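Local coordinates for Succinylglutamatedesuccinylase/aspartoacylase (Rhodobacter sphaeroides 2.4.1, PDB 3CDX), which probably hydrolyses carbon-nitrogen bonds in linear amides as a metal-dependent member of the succinylglutamate desuccinylase/aspartoacylase family, and carries a bound calcium ion in this crystal, at residues A[133-136]-A[137-141]; A[149-152]-A[153-157]; A[236-240]-A[241-245]; A[249-252]-A[253-257]. All coordinates share one frame; numbering follows the deposited sequence.

Interaction 1 of 4, residues A[133-136]-A[137-141]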
# COMPACT_ATOMS: atom_id res chain seq x y z
N PHE A 133 -11.12 23.67 -12.86
CA PHE A 133 -11.99 24.64 -12.16
C PHE A 133 -11.21 25.90 -11.82
O PHE A 133 -11.72 26.99 -11.97
CB PHE A 133 -12.56 24.00 -10.87
CG PHE A 133 -13.34 24.96 -9.96
CD1 PHE A 133 -14.67 25.31 -10.25
CD2 PHE A 133 -12.75 25.50 -8.83
CE1 PHE A 133 -15.38 26.17 -9.44
CE2 PHE A 133 -13.47 26.39 -7.99
CZ PHE A 133 -14.79 26.72 -8.30
N LEU A 134 -9.97 25.76 -11.37
CA LEU A 134 -9.23 26.94 -10.95
C LEU A 134 -8.88 27.85 -12.13
O LEU A 134 -8.99 29.04 -12.02
CB LEU A 134 -7.99 26.55 -10.21
CG LEU A 134 -8.32 26.23 -8.78
CD1 LEU A 134 -7.43 25.06 -8.40
CD2 LEU A 134 -8.13 27.49 -7.85
N ASP A 135 -8.47 27.24 -13.25
CA ASP A 135 -8.07 27.95 -14.49
C ASP A 135 -9.24 28.47 -15.29
O ASP A 135 -9.21 29.61 -15.78
CB ASP A 135 -7.20 27.07 -15.39
CG ASP A 135 -6.98 27.71 -16.80
OD1 ASP A 135 -6.30 28.76 -16.91
OD2 ASP A 135 -7.50 27.17 -17.80
N SER A 136 -10.29 27.67 -15.42
CA SER A 136 -11.45 28.06 -16.23
C SER A 136 -12.52 28.85 -15.50
O SER A 136 -13.25 29.56 -16.13
CB SER A 136 -12.09 26.81 -16.86
OG SER A 136 -11.16 26.28 -17.78
N VAL A 137 -12.66 28.68 -14.19
CA VAL A 137 -13.76 29.32 -13.47
C VAL A 137 -13.26 30.47 -12.60
O VAL A 137 -13.83 31.56 -12.59
CB VAL A 137 -14.54 28.30 -12.60
CG1 VAL A 137 -15.66 28.98 -11.78
CG2 VAL A 137 -15.10 27.14 -13.48
N ILE A 138 -12.20 30.23 -11.84
CA ILE A 138 -11.76 31.24 -10.86
C ILE A 138 -10.80 32.23 -11.53
O ILE A 138 -11.02 33.44 -11.51
CB ILE A 138 -11.11 30.56 -9.59
CG1 ILE A 138 -12.15 29.66 -8.88
CG2 ILE A 138 -10.52 31.60 -8.66
CD1 ILE A 138 -13.46 30.38 -8.36
N LEU A 139 -9.75 31.70 -12.15
CA LEU A 139 -8.67 32.54 -12.73
C LEU A 139 -9.07 33.68 -13.72
O LEU A 139 -8.52 34.77 -13.62
CB LEU A 139 -7.55 31.67 -13.30
CG LEU A 139 -6.35 32.37 -13.89
CD1 LEU A 139 -5.78 33.37 -12.84
CD2 LEU A 139 -5.30 31.35 -14.39
N PRO A 140 -10.03 33.43 -14.64
CA PRO A 140 -10.41 34.54 -15.55
C PRO A 140 -10.95 35.79 -14.85
O PRO A 140 -11.02 36.85 -15.47
CB PRO A 140 -11.51 33.91 -16.44
CG PRO A 140 -11.21 32.40 -16.38
CD PRO A 140 -10.79 32.20 -14.95
N MET A 141 -11.39 35.69 -13.60
CA MET A 141 -11.91 36.88 -12.89
C MET A 141 -10.80 37.86 -12.43
O MET A 141 -11.09 38.98 -12.07
CB MET A 141 -12.75 36.47 -11.69
CG MET A 141 -14.19 35.96 -12.03
SD MET A 141 -15.13 35.50 -10.56
CE MET A 141 -14.36 33.97 -10.04

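Interaction 2 of 4, residues A[149-152]-A[153-157]. With CA (calcium ion), chain G.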
# COMPACT_ATOMS: atom_id res chain seq x y z
N HIS A 149 3.54 29.62 -2.46
CA HIS A 149 4.22 28.35 -2.37
C HIS A 149 5.36 28.41 -1.36
O HIS A 149 5.74 29.51 -0.88
CB HIS A 149 4.77 27.96 -3.76
CG HIS A 149 3.69 27.57 -4.73
ND1 HIS A 149 3.34 26.25 -4.97
CD2 HIS A 149 2.85 28.32 -5.48
CE1 HIS A 149 2.34 26.21 -5.83
NE2 HIS A 149 2.03 27.45 -6.17
N THR A 150 5.91 27.23 -1.06
CA THR A 150 7.17 27.05 -0.35
C THR A 150 7.79 25.80 -0.97
O THR A 150 7.18 25.20 -1.87
CB THR A 150 6.99 26.79 1.17
OG1 THR A 150 6.47 25.46 1.37
CG2 THR A 150 6.06 27.80 1.83
N ALA A 151 8.96 25.39 -0.49
CA ALA A 151 9.61 24.18 -1.02
C ALA A 151 9.09 22.88 -0.40
O ALA A 151 9.58 21.80 -0.75
CB ALA A 151 11.11 24.28 -0.91
N GLY A 152 8.10 22.99 0.50
CA GLY A 152 7.44 21.84 1.11
C GLY A 152 8.43 20.96 1.85
O GLY A 152 9.21 21.45 2.69
N HIS A 153 8.41 19.66 1.52
CA HIS A 153 9.40 18.71 2.01
C HIS A 153 10.67 18.57 1.17
O HIS A 153 11.59 17.87 1.58
CB HIS A 153 8.76 17.33 2.16
CG HIS A 153 7.71 17.27 3.21
ND1 HIS A 153 6.42 17.73 3.01
CD2 HIS A 153 7.75 16.82 4.50
CE1 HIS A 153 5.72 17.56 4.11
NE2 HIS A 153 6.49 16.99 5.02
N SER A 154 10.72 19.24 0.02
CA SER A 154 11.81 19.11 -0.95
C SER A 154 13.12 19.90 -0.63
O SER A 154 14.24 19.41 -0.87
CB SER A 154 11.30 19.51 -2.35
OG SER A 154 10.28 18.64 -2.81
N TYR A 155 12.96 21.09 -0.10
CA TYR A 155 14.05 22.02 0.13
C TYR A 155 13.64 22.97 1.23
O TYR A 155 12.51 22.97 1.67
CB TYR A 155 14.28 22.91 -1.12
CG TYR A 155 14.64 22.10 -2.30
CD1 TYR A 155 15.86 21.44 -2.33
CD2 TYR A 155 13.76 21.95 -3.36
CE1 TYR A 155 16.22 20.64 -3.38
CE2 TYR A 155 14.10 21.15 -4.45
CZ TYR A 155 15.34 20.48 -4.44
OH TYR A 155 15.75 19.67 -5.48
N ASP A 156 14.59 23.78 1.66
CA ASP A 156 14.21 25.04 2.24
C ASP A 156 14.38 26.09 1.15
O ASP A 156 15.11 25.87 0.16
CB ASP A 156 15.04 25.39 3.48
CG ASP A 156 14.32 26.38 4.39
OD1 ASP A 156 13.11 26.64 4.16
OD2 ASP A 156 14.95 26.90 5.35
N SER A 157 13.73 27.21 1.33
CA SER A 157 13.89 28.31 0.41
C SER A 157 13.98 29.58 1.24
O SER A 157 13.37 29.69 2.31
CB SER A 157 12.72 28.34 -0.59
OG SER A 157 11.48 28.57 0.08
CA CA G . 4.65 24.40 -4.53

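Interaction 3 of 4, residues A[236-240]-A[241-245]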
# COMPACT_ATOMS: atom_id res chain seq x y z
N VAL A 236 0.30 43.91 -1.59
CA VAL A 236 -0.13 43.74 -2.95
C VAL A 236 -1.49 44.45 -3.11
O VAL A 236 -1.72 45.12 -4.12
CB VAL A 236 -0.21 42.28 -3.39
CG1 VAL A 236 -1.16 42.18 -4.53
CG2 VAL A 236 1.21 41.78 -3.85
N LEU A 237 -2.36 44.31 -2.12
CA LEU A 237 -3.69 44.95 -2.18
C LEU A 237 -3.59 46.49 -2.19
O LEU A 237 -4.39 47.17 -2.86
CB LEU A 237 -4.53 44.52 -0.98
CG LEU A 237 -5.00 43.06 -0.92
CD1 LEU A 237 -5.99 42.87 0.27
CD2 LEU A 237 -5.62 42.58 -2.24
N LYS A 238 -2.66 47.00 -1.40
CA LYS A 238 -2.35 48.43 -1.33
C LYS A 238 -1.80 48.92 -2.67
O LYS A 238 -2.28 49.93 -3.19
CB LYS A 238 -1.39 48.73 -0.16
CG LYS A 238 -2.04 48.45 1.20
CD LYS A 238 -1.05 48.63 2.31
CE LYS A 238 -1.73 48.54 3.66
NZ LYS A 238 -0.64 48.35 4.72
N HIS A 239 -0.83 48.19 -3.22
CA HIS A 239 -0.27 48.45 -4.53
C HIS A 239 -1.35 48.54 -5.59
O HIS A 239 -1.31 49.38 -6.48
CB HIS A 239 0.70 47.35 -4.92
CG HIS A 239 1.24 47.46 -6.32
ND1 HIS A 239 2.15 48.43 -6.69
CD2 HIS A 239 1.02 46.70 -7.42
CE1 HIS A 239 2.46 48.27 -7.97
NE2 HIS A 239 1.80 47.23 -8.43
N MET A 240 -2.35 47.69 -5.50
CA MET A 240 -3.31 47.66 -6.58
C MET A 240 -4.42 48.68 -6.36
O MET A 240 -5.28 48.84 -7.24
CB MET A 240 -3.86 46.25 -6.77
CG MET A 240 -2.81 45.28 -7.31
SD MET A 240 -2.29 45.49 -9.03
CE MET A 240 -3.86 45.10 -9.81
N GLY A 241 -4.39 49.34 -5.20
CA GLY A 241 -5.38 50.35 -4.80
C GLY A 241 -6.70 49.78 -4.34
O GLY A 241 -7.74 50.46 -4.41
N VAL A 242 -6.69 48.54 -3.86
CA VAL A 242 -7.90 47.83 -3.43
C VAL A 242 -8.19 48.14 -1.95
O VAL A 242 -9.33 48.19 -1.53
CB VAL A 242 -7.79 46.29 -3.72
CG1 VAL A 242 -8.97 45.51 -3.17
CG2 VAL A 242 -7.66 46.07 -5.21
N ILE A 243 -7.14 48.35 -1.16
CA ILE A 243 -7.30 48.82 0.20
C ILE A 243 -6.38 50.01 0.40
O ILE A 243 -5.44 50.23 -0.36
CB ILE A 243 -7.00 47.71 1.26
CG1 ILE A 243 -5.50 47.49 1.41
CG2 ILE A 243 -7.74 46.40 0.90
CD1 ILE A 243 -5.10 46.42 2.40
N GLU A 244 -6.64 50.77 1.47
CA GLU A 244 -5.94 52.03 1.75
C GLU A 244 -4.50 51.78 2.23
O GLU A 244 -4.22 50.84 2.99
CB GLU A 244 -6.74 52.86 2.77
CG GLU A 244 -8.21 53.16 2.35
CD GLU A 244 -9.18 53.45 3.55
OE1 GLU A 244 -9.01 54.52 4.20
OE2 GLU A 244 -10.10 52.60 3.82
N GLY A 245 -3.59 52.63 1.75
CA GLY A 245 -2.26 52.70 2.30
C GLY A 245 -1.23 52.46 1.24
O GLY A 245 -1.57 52.34 0.07

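Interaction 4 of 4, residues A[249-252]-A[253-257]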
# COMPACT_ATOMS: atom_id res chain seq x y z
N THR A 249 7.88 47.75 2.97
CA THR A 249 8.88 46.95 2.26
C THR A 249 10.23 46.93 2.98
O THR A 249 11.21 46.40 2.44
CB THR A 249 9.07 47.47 0.81
OG1 THR A 249 9.57 48.81 0.83
CG2 THR A 249 7.74 47.45 0.02
N ALA A 250 10.28 47.52 4.18
CA ALA A 250 11.46 47.50 5.03
C ALA A 250 11.82 46.04 5.33
O ALA A 250 10.95 45.22 5.56
CB ALA A 250 11.21 48.27 6.35
N GLN A 251 13.10 45.73 5.28
CA GLN A 251 13.55 44.36 5.46
C GLN A 251 14.18 44.24 6.84
O GLN A 251 14.67 45.24 7.40
CB GLN A 251 14.55 43.99 4.37
CG GLN A 251 13.96 44.15 2.95
CD GLN A 251 12.73 43.28 2.73
OE1 GLN A 251 12.67 42.13 3.20
NE2 GLN A 251 11.74 43.82 2.04
N ARG A 252 14.13 43.04 7.39
CA ARG A 252 14.71 42.80 8.71
C ARG A 252 16.17 43.21 8.73
O ARG A 252 16.65 43.76 9.71
CB ARG A 252 14.61 41.32 9.12
CG ARG A 252 14.98 41.12 10.59
CD ARG A 252 14.85 39.69 11.03
NE ARG A 252 13.45 39.36 11.23
CZ ARG A 252 12.79 39.56 12.36
NH1 ARG A 252 13.40 40.09 13.41
NH2 ARG A 252 11.50 39.22 12.43
N GLY A 253 16.89 42.92 7.65
CA GLY A 253 18.32 43.15 7.63
C GLY A 253 18.65 44.62 7.44
O GLY A 253 19.82 44.98 7.31
N GLY A 254 17.61 45.45 7.38
CA GLY A 254 17.82 46.88 7.18
C GLY A 254 17.32 47.48 5.89
O GLY A 254 16.79 48.60 5.91
N ALA A 255 17.46 46.74 4.79
CA ALA A 255 17.20 47.27 3.44
C ALA A 255 15.82 47.92 3.29
O ALA A 255 14.85 47.51 3.95
CB ALA A 255 17.41 46.17 2.39
N ALA A 256 15.73 48.92 2.42
CA ALA A 256 14.48 49.65 2.20
C ALA A 256 13.43 48.80 1.45
O ALA A 256 12.24 48.98 1.67
CB ALA A 256 14.73 50.97 1.48
N GLY A 257 13.90 47.90 0.59
CA GLY A 257 13.02 47.01 -0.19
C GLY A 257 13.64 45.75 -0.76
O GLY A 257 14.71 45.32 -0.36
O HOH W 1 14.70 48.16 7.56

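Interaction 1 of 4, residues A[133-136]-A[137-141]
Phe133 O takes two backbone donors from the next turn, Val137 N at 2.9 Å and Ile138 N at 3.3 Å, and this forked acceptor marks the pi-type widening in the last turns of helix 126-138. The Val137 N-H comes from well above the carbonyl plane, while Ile138 N lies nearly along the C=O axis. One residue on, the wider spacing persists: Leu139 N gives its hydrogen to Leu134 O at 2.8 Å, five residues back, and the chain then tightens into a 3-10 turn in which Met141 N bonds to Ile138 O. Pro140 has no N-H to offer; its CD sits against Asp135 O instead. Asp135 OD1 lies near Leu139 CD2 and forms a salt bridge with Arg206 NE, just past helix 199-205, which Leu139 also touches. The Phe133 ring lies beside both Val137 and Ile138, because CG stands opposite the backbone N (chi1 173°) and is swung toward the following turn. The ring meets the two aliphatic chains obliquely: CE1 rests 3.7 Å from Val137 CG1, and CE2 is 3.6 Å from Ile138 CG1.

Interaction 2 of 4, residues A[149-152]-A[153-157]
Ala151 CB packs on Tyr155, 3.5 Å from Tyr155 CB and 3.2 Å from Tyr155 O, and it meets the aromatic ring at its edge. The two residues flank the tight turn that leads from the end of strand 144-148, past the metal site of this zinc-carboxypeptidase-like fold, into strand 155-157. The turn is closed by Ser154 N, which donates to Ala151 O at 2.9 Å with the donor tilted 23° from the carbonyl plane. An ST turn overlaps its start: Thr150 OG1 accepts from Gly152 N at 3.1 Å. Gly152 itself has positive phi, and a CB there would run into His153 N, so the bend favours glycine. The polar ends in 153-157 find partners outside the turn. His153 ND1 bonds to Asp65, Tyr155 OH bonds to the carbonyl of Ala332, and Ser154 OG takes the backbone N-H of Gly37 of the second subunit, so the turn also meets the subunit interface. Asp156 forms a salt bridge with Arg220. At the start of the segment His149 holds calcium, completing with His63 and Glu66 the protein ligands of the ion. Its CG lies opposite the carbonyl carbon (chi1 -71°), a setting that brings ND1 round to the metal, while NE2 at the other side of the ring is bonded to Asp147, a second-shell carboxylate that probably helps fix the rotation of the imidazole. The ND1-calcium bond of His149 is 2.3 Å long.

Interaction 3 of 4, residues A[236-240]-A[241-245]
Ile243 lies back across the end of helix 223-239, where its CG1 meets Lys238 CG at 3.6 Å and its CD1 reaches Leu237 CB at 3.9 Å. CG1 gets there because it stands between the backbone N and the carbonyl carbon (chi1 76°), which turns the branch toward the helix, while CG2 faces Leu237 CD1. A looser touch joins Met240 CB and Val242 CG2, and both residues also pack on Pro54. The stem of Lys238 runs extended alongside the departing chain, with CE 3.5 Å from Glu244 O and CB beside Gly245 O. A serine in place of Lys238 would probably strip Ile243 CG1 of the methylene chain it rests on, leaving it Leu237, and open a gap beside Glu244 O. Backbone bonds do the capping, in a Schellman motif with Gly241 at the positive-phi position. Val242 N binds Leu237 O at 2.9 Å, five residues back, and Gly241 N binds Lys238 O at 3.0 Å from well above the carbonyl plane. Ile243 N adds a weak bond to the same Leu237 O. Steric demands explain two glycines: a CB on Gly241 would clash with Met240 O, and one on Gly245 would be tight against Lys238 CE and jammed against the carbonyl before it. Val242 also pairs through its backbone with Gln86 and packs on Val56 of strand 55-60.

Interaction 4 of 4, residues A[249-252]-A[253-257]
Gln251 sits at the middle of this surface loop, held by both its backbone N and its backbone O. Its N donates to Ala255 O at 2.8 Å, and its O accepts from Gly254 N at 2.9 Å, the closing bond of a type I beta turn from Gln251 to Gly254. A water bridges that same Gln251 O to Gly254 O. In the side chain, chi1 (-57°) sets CG beside Gly257 O on the returning limb, 255-257, at 3.6 Å, and the bend at chi2 (-60°) brings NE2 back to Thr249 O in a weak bond; NE2 also reaches the carbonyl of Gly183. Gly253 lies at the outer corner of the turn, beside Arg252, whose guanidinium group forms a salt bridge with Glu224 of helix 223-239. At the open end, Thr249 OG1 donates to Ala256 O at 2.8 Å, in the carbonyl plane, while Gly257 CA makes a CA-H...O contact with Thr249 O at 3.3 Å. A valine in place of Thr249 is likely to leave Ala256 O without this hydroxyl donor and the mouth of the loop less firmly tied. With small residues from Gly253 to Gly257, the shape of this exposed loop rests chiefly on hydrogen bonds to backbone carbonyls, and little on apolar burial.

The four contacts follow one another along the chain without overlap. Interaction 1 ends helix 126-138, and the chain then passes through strand 144-148 to interaction 2, the turn at the calcium site, with centres 26 Å apart. Interaction 3 closes helix 223-239, and interaction 4 lies further along the same connection to strand 259-271, their centres 20 Å apart. Interactions 1 and 3 both pack on strand 55-60, whereas interactions 1 and 4 lie on opposite sides of the chain's centre, 35 Å apart. Interaction 2 alone holds a metal ligand; the others shape helix ends and a surface loop around the catalytic-domain core, and interaction 4 leads toward the C-terminal strands.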